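Long-range contacts in 2-oxo-1,2-dihydroquinoline 8-monooxygenase, oxygenase component (Pseudomonas putida, PDB 1Z02), which probably hydroxylates 2-oxo-1,2-dihydroquinoline at carbon 8, using a Rieske [2Fe-2S] cluster and a separate mononuclear iron site: residues G65-L70 against A79-C84; R90-P95 against Y437-I442; K226-V231 against H359-S364. All coordinates share one frame; numbering follows the deposited sequence.

Contact 1: residues G65-L70 against A79-C84; sequences GVPIVL and ALKDQC. With FES (Fe2/s2 (inorganic) cluster), chain H.
V69 and L80 form an antiparallel hydrogen-bonded pair, with V69 N 2.8 Å from L80 O and the return bond running from L80 N to V69 O. Next to it, D82 N reaches P67 O at 2.7 Å, as the chain turns out of the sheet through an inverse gamma turn centred on D82. The side chain of D82 stays against the opposite strand: its CB lies 3.9 Å from P67 CB, and CG, anti to the backbone N (chi1 -162°), leads to OD2, 3.7 Å from V69 CB. The P67 ring and the K81 stem run side by side, pointing the same way, and K81 NZ continues to a salt bridge with D155. A79 CB meets I68 CG2 at 4.0 Å and L70 CG at 4.1 Å. Farther out, strand 58-63 borders 66-73, while S92 holds D82 OD1 through a hydrogen bond. Beyond the turn, C84 SG binds one iron of the cluster at 2.4 Å, sharing it with C105 SG. The hairpin runs into the first of two ligand loops, C84 with H86 and C105 with H108, the Cys2His2 arrangement characteristic of the Rieske domain.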
# COMPACT_ATOMS: atom_id res chain seq x y z
N GLY A 65 -10.92 14.24 7.93
CA GLY A 65 -9.78 13.70 8.65
C GLY A 65 -10.00 13.57 10.16
O GLY A 65 -9.16 13.01 10.87
N VAL A 66 -11.12 14.09 10.65
CA VAL A 66 -11.44 14.06 12.07
C VAL A 66 -12.25 12.83 12.46
O VAL A 66 -13.35 12.60 11.95
CB VAL A 66 -12.26 15.30 12.49
CG1 VAL A 66 -12.52 15.27 13.98
CG2 VAL A 66 -11.53 16.57 12.09
N PRO A 67 -11.70 12.00 13.36
CA PRO A 67 -12.39 10.80 13.82
C PRO A 67 -13.51 11.21 14.79
O PRO A 67 -13.28 11.95 15.76
CB PRO A 67 -11.28 10.00 14.50
CG PRO A 67 -10.35 11.05 14.99
CD PRO A 67 -10.33 12.07 13.88
N ILE A 68 -14.73 10.75 14.52
CA ILE A 68 -15.89 11.10 15.32
C ILE A 68 -16.68 9.87 15.76
O ILE A 68 -16.89 8.94 14.97
CB ILE A 68 -16.84 12.01 14.50
CG1 ILE A 68 -16.11 13.29 14.10
CG2 ILE A 68 -18.08 12.35 15.32
CD1 ILE A 68 -16.86 14.18 13.09
N VAL A 69 -17.13 9.86 17.01
CA VAL A 69 -17.92 8.76 17.52
C VAL A 69 -19.28 9.31 17.96
O VAL A 69 -19.36 10.38 18.58
CB VAL A 69 -17.21 8.08 18.72
CG1 VAL A 69 -16.94 9.09 19.81
CG2 VAL A 69 -18.05 6.91 19.24
N LEU A 70 -20.34 8.60 17.60
CA LEU A 70 -21.70 9.04 17.95
C LEU A 70 -22.43 8.00 18.78
O LEU A 70 -22.21 6.79 18.63
CB LEU A 70 -22.53 9.33 16.69
CG LEU A 70 -22.05 10.36 15.65
CD1 LEU A 70 -21.03 9.74 14.73
CD2 LEU A 70 -23.24 10.85 14.87
N ALA A 79 -22.12 13.61 19.65
CA ALA A 79 -20.92 13.33 18.86
C ALA A 79 -19.69 13.90 19.57
O ALA A 79 -19.72 15.03 20.04
CB ALA A 79 -21.06 13.93 17.48
N LEU A 80 -18.63 13.10 19.64
CA LEU A 80 -17.36 13.48 20.26
C LEU A 80 -16.24 13.00 19.34
O LEU A 80 -16.48 12.27 18.37
CB LEU A 80 -17.18 12.81 21.64
CG LEU A 80 -18.08 13.18 22.81
CD1 LEU A 80 -19.49 12.70 22.55
CD2 LEU A 80 -17.54 12.53 24.09
N LYS A 81 -15.01 13.42 19.63
CA LYS A 81 -13.89 12.99 18.81
C LYS A 81 -13.57 11.55 19.18
O LYS A 81 -13.41 11.23 20.36
CB LYS A 81 -12.66 13.86 19.04
CG LYS A 81 -11.51 13.49 18.12
CD LYS A 81 -10.26 14.31 18.45
CE LYS A 81 -10.43 15.79 18.08
NZ LYS A 81 -9.17 16.55 18.33
N ASP A 82 -13.49 10.69 18.17
CA ASP A 82 -13.22 9.27 18.38
C ASP A 82 -11.73 9.04 18.64
O ASP A 82 -11.04 8.38 17.86
CB ASP A 82 -13.67 8.48 17.14
CG ASP A 82 -13.85 7.00 17.42
OD1 ASP A 82 -14.03 6.25 16.44
OD2 ASP A 82 -13.82 6.60 18.61
N GLN A 83 -11.25 9.59 19.75
CA GLN A 83 -9.84 9.47 20.13
C GLN A 83 -9.64 9.70 21.62
O GLN A 83 -9.84 10.80 22.12
CB GLN A 83 -8.99 10.49 19.37
CG GLN A 83 -7.50 10.44 19.71
CD GLN A 83 -6.74 11.66 19.23
OE1 GLN A 83 -6.95 12.78 19.71
NE2 GLN A 83 -5.85 11.46 18.26
N CYS A 84 -9.26 8.65 22.34
CA CYS A 84 -9.04 8.75 23.77
C CYS A 84 -7.79 9.58 24.01
O CYS A 84 -6.79 9.39 23.31
CB CYS A 84 -8.86 7.36 24.37
SG CYS A 84 -8.65 7.41 26.17
FE1 FES H . -6.13 4.30 28.12
FE2 FES H . -8.10 5.06 26.53
S1 FES H . -8.15 4.87 28.69
S2 FES H . -6.10 4.41 25.87

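Contact 2: residues R90-P95 against Y437-I442; sequences RLSEKP and YKVEQI
R90 and V439 reach toward each other tip to tip, where the C-terminal tail lies against a loop of the Rieske domain. That loop follows the cluster ligands C84 and H86, and its R90-E93 portion is a single turn with a backbone bond from E93 N to R90 O. V439 CG1 rests over one face of the R90 guanidinium, offset toward its rim and 3.8 Å from R90 NE. The flat group is held from its edge by E93: in a salt bridge, R90 NE and R90 NH1 both donate to E93 OE2, side-on, each at 3.2 Å. Both nitrogens come to that oxygen from the same face of the carboxylate, NE on the anti side and NH1 from well above the plane. A sharp bend at chi3 of R90 (24°) brings NE round to the side of CB. This pairing is likely to limit rotation of the guanidinium and so keep a flat surface beneath the valine.

The E93 and V439 side chains cross at about a right angle, with E93 CG 3.9 Å from V439 CG1. S92 OG lies against another side of the valine, 3.6 Å from V439 CG1, while its polar partner is D82. Farther along the tail, Q441 sets its aliphatic CG 3.5 Å from S92 O, and its side chain passes obliquely by the P95 ring. The backbone approach of I442 N to E93 O is modelled implausibly short, so its exact length is doubtful. The tail also pairs with strand 58-63 through the backbones of V439 and G60, and E93 packs on A371 of a neighbouring subunit. A water completes the junction, donating to E93 OE1 at 2.9 Å and to E440 O at 3.0 Å.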
# COMPACT_ATOMS: atom_id res chain seq x y z
N ARG A 90 -9.39 4.47 19.54
CA ARG A 90 -10.68 4.87 18.99
C ARG A 90 -11.75 4.29 19.92
O ARG A 90 -11.88 3.07 20.05
CB ARG A 90 -10.83 4.30 17.58
CG ARG A 90 -11.26 5.31 16.55
CD ARG A 90 -10.82 5.01 15.13
NE ARG A 90 -10.55 3.61 14.85
CZ ARG A 90 -10.23 3.15 13.63
NH1 ARG A 90 -9.97 1.86 13.44
NH2 ARG A 90 -10.18 3.99 12.61
N LEU A 91 -12.51 5.17 20.58
CA LEU A 91 -13.55 4.75 21.51
C LEU A 91 -14.62 3.86 20.88
O LEU A 91 -15.12 2.95 21.53
CB LEU A 91 -14.23 5.97 22.14
CG LEU A 91 -13.31 7.03 22.76
CD1 LEU A 91 -14.15 8.24 23.17
CD2 LEU A 91 -12.59 6.46 23.97
N SER A 92 -14.94 4.13 19.62
CA SER A 92 -15.97 3.40 18.89
C SER A 92 -15.64 1.95 18.54
O SER A 92 -16.54 1.20 18.17
CB SER A 92 -16.31 4.14 17.59
OG SER A 92 -15.23 4.07 16.67
N GLU A 93 -14.39 1.53 18.66
CA GLU A 93 -14.04 0.17 18.28
C GLU A 93 -14.70 -0.89 19.17
O GLU A 93 -14.96 -2.00 18.73
CB GLU A 93 -12.53 -0.01 18.27
CG GLU A 93 -11.90 0.58 17.02
CD GLU A 93 -10.48 0.14 16.80
OE1 GLU A 93 -10.20 -1.06 16.96
OE2 GLU A 93 -9.64 0.99 16.46
N LYS A 94 -14.95 -0.54 20.42
CA LYS A 94 -15.59 -1.46 21.34
C LYS A 94 -16.45 -0.61 22.27
O LYS A 94 -16.03 -0.27 23.38
CB LYS A 94 -14.56 -2.25 22.12
CG LYS A 94 -15.19 -3.41 22.84
CD LYS A 94 -14.21 -4.22 23.62
CE LYS A 94 -14.99 -5.33 24.32
NZ LYS A 94 -14.18 -6.12 25.28
N PRO A 95 -17.67 -0.26 21.83
CA PRO A 95 -18.62 0.56 22.58
C PRO A 95 -18.76 0.18 24.04
O PRO A 95 -19.25 -0.91 24.34
CB PRO A 95 -19.91 0.40 21.80
CG PRO A 95 -19.42 0.25 20.39
CD PRO A 95 -18.26 -0.71 20.56
N TYR A 437 -15.42 3.93 5.63
CA TYR A 437 -15.93 5.08 6.36
C TYR A 437 -16.35 4.73 7.79
O TYR A 437 -15.87 5.34 8.75
CB TYR A 437 -17.12 5.65 5.57
CG TYR A 437 -17.88 6.75 6.26
CD1 TYR A 437 -17.27 7.97 6.57
CD2 TYR A 437 -19.23 6.59 6.59
CE1 TYR A 437 -17.99 8.99 7.19
CE2 TYR A 437 -19.94 7.60 7.20
CZ TYR A 437 -19.33 8.80 7.50
OH TYR A 437 -20.07 9.80 8.07
N LYS A 438 -17.24 3.75 7.93
CA LYS A 438 -17.71 3.33 9.24
C LYS A 438 -16.68 2.45 9.94
O LYS A 438 -16.24 1.44 9.39
CB LYS A 438 -19.05 2.58 9.10
CG LYS A 438 -20.15 3.46 8.52
CD LYS A 438 -21.41 2.68 8.16
CE LYS A 438 -22.25 2.35 9.37
NZ LYS A 438 -23.56 1.75 8.96
N VAL A 439 -16.28 2.85 11.14
CA VAL A 439 -15.30 2.09 11.90
C VAL A 439 -15.82 0.71 12.27
O VAL A 439 -16.93 0.57 12.80
CB VAL A 439 -14.89 2.84 13.19
CG1 VAL A 439 -13.88 2.03 13.98
CG2 VAL A 439 -14.31 4.19 12.84
N GLU A 440 -15.01 -0.31 11.98
CA GLU A 440 -15.37 -1.70 12.26
C GLU A 440 -15.23 -1.94 13.76
O GLU A 440 -14.24 -1.52 14.37
CB GLU A 440 -14.43 -2.64 11.50
CG GLU A 440 -15.06 -3.99 11.17
CD GLU A 440 -14.08 -4.95 10.54
OE1 GLU A 440 -14.51 -6.00 10.01
OE2 GLU A 440 -12.87 -4.65 10.56
N GLN A 441 -16.21 -2.61 14.35
CA GLN A 441 -16.17 -2.86 15.78
C GLN A 441 -15.61 -4.18 16.28
O GLN A 441 -15.55 -5.18 15.57
CB GLN A 441 -17.56 -2.61 16.37
CG GLN A 441 -18.02 -1.18 16.11
CD GLN A 441 -19.31 -0.83 16.82
OE1 GLN A 441 -19.85 0.27 16.64
NE2 GLN A 441 -19.81 -1.75 17.64
N ILE A 442 -15.20 -4.09 17.54
CA ILE A 442 -14.57 -5.09 18.41
C ILE A 442 -13.12 -5.39 18.11
O ILE A 442 -12.55 -6.31 18.73
CB ILE A 442 -15.24 -6.46 18.42
CG1 ILE A 442 -14.81 -7.23 17.23
CG2 ILE A 442 -16.67 -6.37 18.49
CD1 ILE A 442 -15.26 -8.60 17.27
O HOH W 1 -11.73 -2.89 15.25

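Contact 3: residues K226-V231 against H359-S364; sequences KDNTIV and HGFNDS
N228 meets F361 and S364 with the two ends of its amide, and it has more of its surface buried by this contact than any other residue. CG lies anti to the carbonyl carbon (chi1 -67°), carrying the amide toward the 359-364 turn. There N228 ND2 comes within 3.2 Å of F361 CD1, with the amide and ring planes 79° apart, and makes a weak, bent bond to F361 O at 3.2 Å. On the other side N228 OD1 lies 3.1 Å from S364 OG, close enough for a hydrogen bond, although that hydroxyl proton has another acceptor within reach. The middle of the amide lies close to the backbone of the turn, N228 CG being 3.4 Å from G360 O. N228 occupies the N-cap position before helix 229-233, yet its side chain makes no capping bond and is spent on the contact. An alanine here would probably take from S364 OG one possible acceptor, from F361 O its weak donor, and open a gap beside F361 CD1.

F361, the second main contributor, receives I230 CG2 obliquely at 4.1 Å from its CD1. A water ties the backbones together as well: it accepts from T229 N and donates to G360 O, the latter at 2.7 Å.

The ring of F361 also stacks on H225, which binds the mononuclear iron with H221 and D365, two histidines and one carboxylate. F361 is thus a second-shell residue, with N228 packed against it, and N362 ND2 makes a hydrogen bond to D365 OD1. In the fold, the contact joins the start of helix 229-233 to the turn that leads from helix 339-359 into helix 363-376. I230 leans on C357 of helix 339-359, N362 on strand 325-335, and H359 on strand 196-206.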
# COMPACT_ATOMS: atom_id res chain seq x y z
N LYS A 226 -25.57 8.35 -21.56
CA LYS A 226 -26.31 8.00 -22.77
C LYS A 226 -26.84 6.57 -22.81
O LYS A 226 -27.92 6.35 -23.35
CB LYS A 226 -25.47 8.27 -24.02
CG LYS A 226 -24.15 7.53 -24.01
CD LYS A 226 -23.32 7.77 -25.27
CE LYS A 226 -23.89 7.10 -26.52
NZ LYS A 226 -25.01 7.81 -27.18
N ASP A 227 -26.10 5.62 -22.26
CA ASP A 227 -26.51 4.21 -22.27
C ASP A 227 -27.34 3.79 -21.05
O ASP A 227 -27.79 2.65 -20.97
CB ASP A 227 -25.27 3.30 -22.37
CG ASP A 227 -24.50 3.51 -23.65
OD1 ASP A 227 -23.41 2.91 -23.82
OD2 ASP A 227 -24.98 4.28 -24.50
N ASN A 228 -27.54 4.70 -20.10
CA ASN A 228 -28.32 4.37 -18.92
C ASN A 228 -29.71 3.86 -19.30
O ASN A 228 -30.36 4.39 -20.21
CB ASN A 228 -28.44 5.59 -18.01
CG ASN A 228 -27.12 5.99 -17.40
OD1 ASN A 228 -26.10 5.32 -17.57
ND2 ASN A 228 -27.12 7.10 -16.67
N THR A 229 -30.15 2.83 -18.60
CA THR A 229 -31.44 2.21 -18.87
C THR A 229 -32.61 3.18 -18.76
O THR A 229 -33.51 3.14 -19.60
CB THR A 229 -31.68 1.03 -17.91
OG1 THR A 229 -30.64 0.07 -18.08
CG2 THR A 229 -33.00 0.36 -18.19
N ILE A 230 -32.59 4.04 -17.75
CA ILE A 230 -33.69 4.98 -17.56
C ILE A 230 -33.86 5.91 -18.77
O ILE A 230 -34.97 6.28 -19.14
CB ILE A 230 -33.48 5.84 -16.30
CG1 ILE A 230 -34.72 6.70 -16.07
CG2 ILE A 230 -32.22 6.69 -16.46
CD1 ILE A 230 -34.71 7.47 -14.76
N VAL A 231 -32.75 6.27 -19.39
CA VAL A 231 -32.78 7.15 -20.55
C VAL A 231 -33.53 6.51 -21.71
O VAL A 231 -34.30 7.18 -22.40
CB VAL A 231 -31.35 7.51 -21.03
CG1 VAL A 231 -31.41 8.36 -22.29
CG2 VAL A 231 -30.61 8.25 -19.93
N HIS A 359 -28.92 4.30 -8.68
CA HIS A 359 -27.95 3.31 -9.15
C HIS A 359 -27.81 3.34 -10.67
O HIS A 359 -26.72 3.58 -11.19
CB HIS A 359 -28.38 1.91 -8.73
CG HIS A 359 -27.91 1.51 -7.37
ND1 HIS A 359 -26.57 1.49 -7.03
CD2 HIS A 359 -28.58 1.08 -6.28
CE1 HIS A 359 -26.45 1.07 -5.78
NE2 HIS A 359 -27.65 0.82 -5.30
N GLY A 360 -28.91 3.09 -11.37
CA GLY A 360 -28.88 3.05 -12.83
C GLY A 360 -28.33 4.27 -13.54
O GLY A 360 -27.67 4.15 -14.57
N PHE A 361 -28.59 5.45 -12.99
CA PHE A 361 -28.12 6.69 -13.58
C PHE A 361 -26.78 7.13 -13.00
O PHE A 361 -25.79 7.29 -13.73
CB PHE A 361 -29.16 7.80 -13.34
CG PHE A 361 -28.88 9.08 -14.08
CD1 PHE A 361 -29.15 9.19 -15.44
CD2 PHE A 361 -28.34 10.17 -13.42
CE1 PHE A 361 -28.88 10.37 -16.13
CE2 PHE A 361 -28.06 11.35 -14.09
CZ PHE A 361 -28.33 11.45 -15.45
N ASN A 362 -26.74 7.32 -11.68
CA ASN A 362 -25.53 7.79 -11.00
C ASN A 362 -24.33 6.85 -10.83
O ASN A 362 -23.24 7.32 -10.55
CB ASN A 362 -25.92 8.38 -9.64
CG ASN A 362 -26.74 9.65 -9.78
OD1 ASN A 362 -27.89 9.73 -9.36
ND2 ASN A 362 -26.14 10.65 -10.40
N ASP A 363 -24.51 5.55 -11.00
CA ASP A 363 -23.36 4.65 -10.87
C ASP A 363 -22.33 4.98 -11.94
O ASP A 363 -21.13 4.81 -11.74
CB ASP A 363 -23.79 3.19 -11.02
CG ASP A 363 -24.41 2.62 -9.76
OD1 ASP A 363 -24.88 1.46 -9.80
OD2 ASP A 363 -24.43 3.33 -8.73
N SER A 364 -22.79 5.48 -13.09
CA SER A 364 -21.89 5.83 -14.18
C SER A 364 -20.96 6.97 -13.79
O SER A 364 -19.83 7.04 -14.27
CB SER A 364 -22.70 6.24 -15.42
OG SER A 364 -23.48 5.16 -15.89
O HOH W 2 -28.39 2.20 -16.30

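Following the chain from the N terminus, contact 1 closes first, with eight residues between its segments, most of them in the hairpin strands 66-73 and 76-81. Contact 2 opens a few residues later and closes only at the last modelled residues, so its loop of 341 residues brings the C-terminal tail back to the Rieske domain. Contact 3 nests inside that loop, joining the start of helix 229-233 to the turn before helix 363-376, near the mononuclear iron in the ring-hydroxylase domain. Contacts 1 and 2 are in series but touch in space through D82 and S92. Contact 3 lies on the other side of the chain's centre from contact 1, their centres about 36 Å apart.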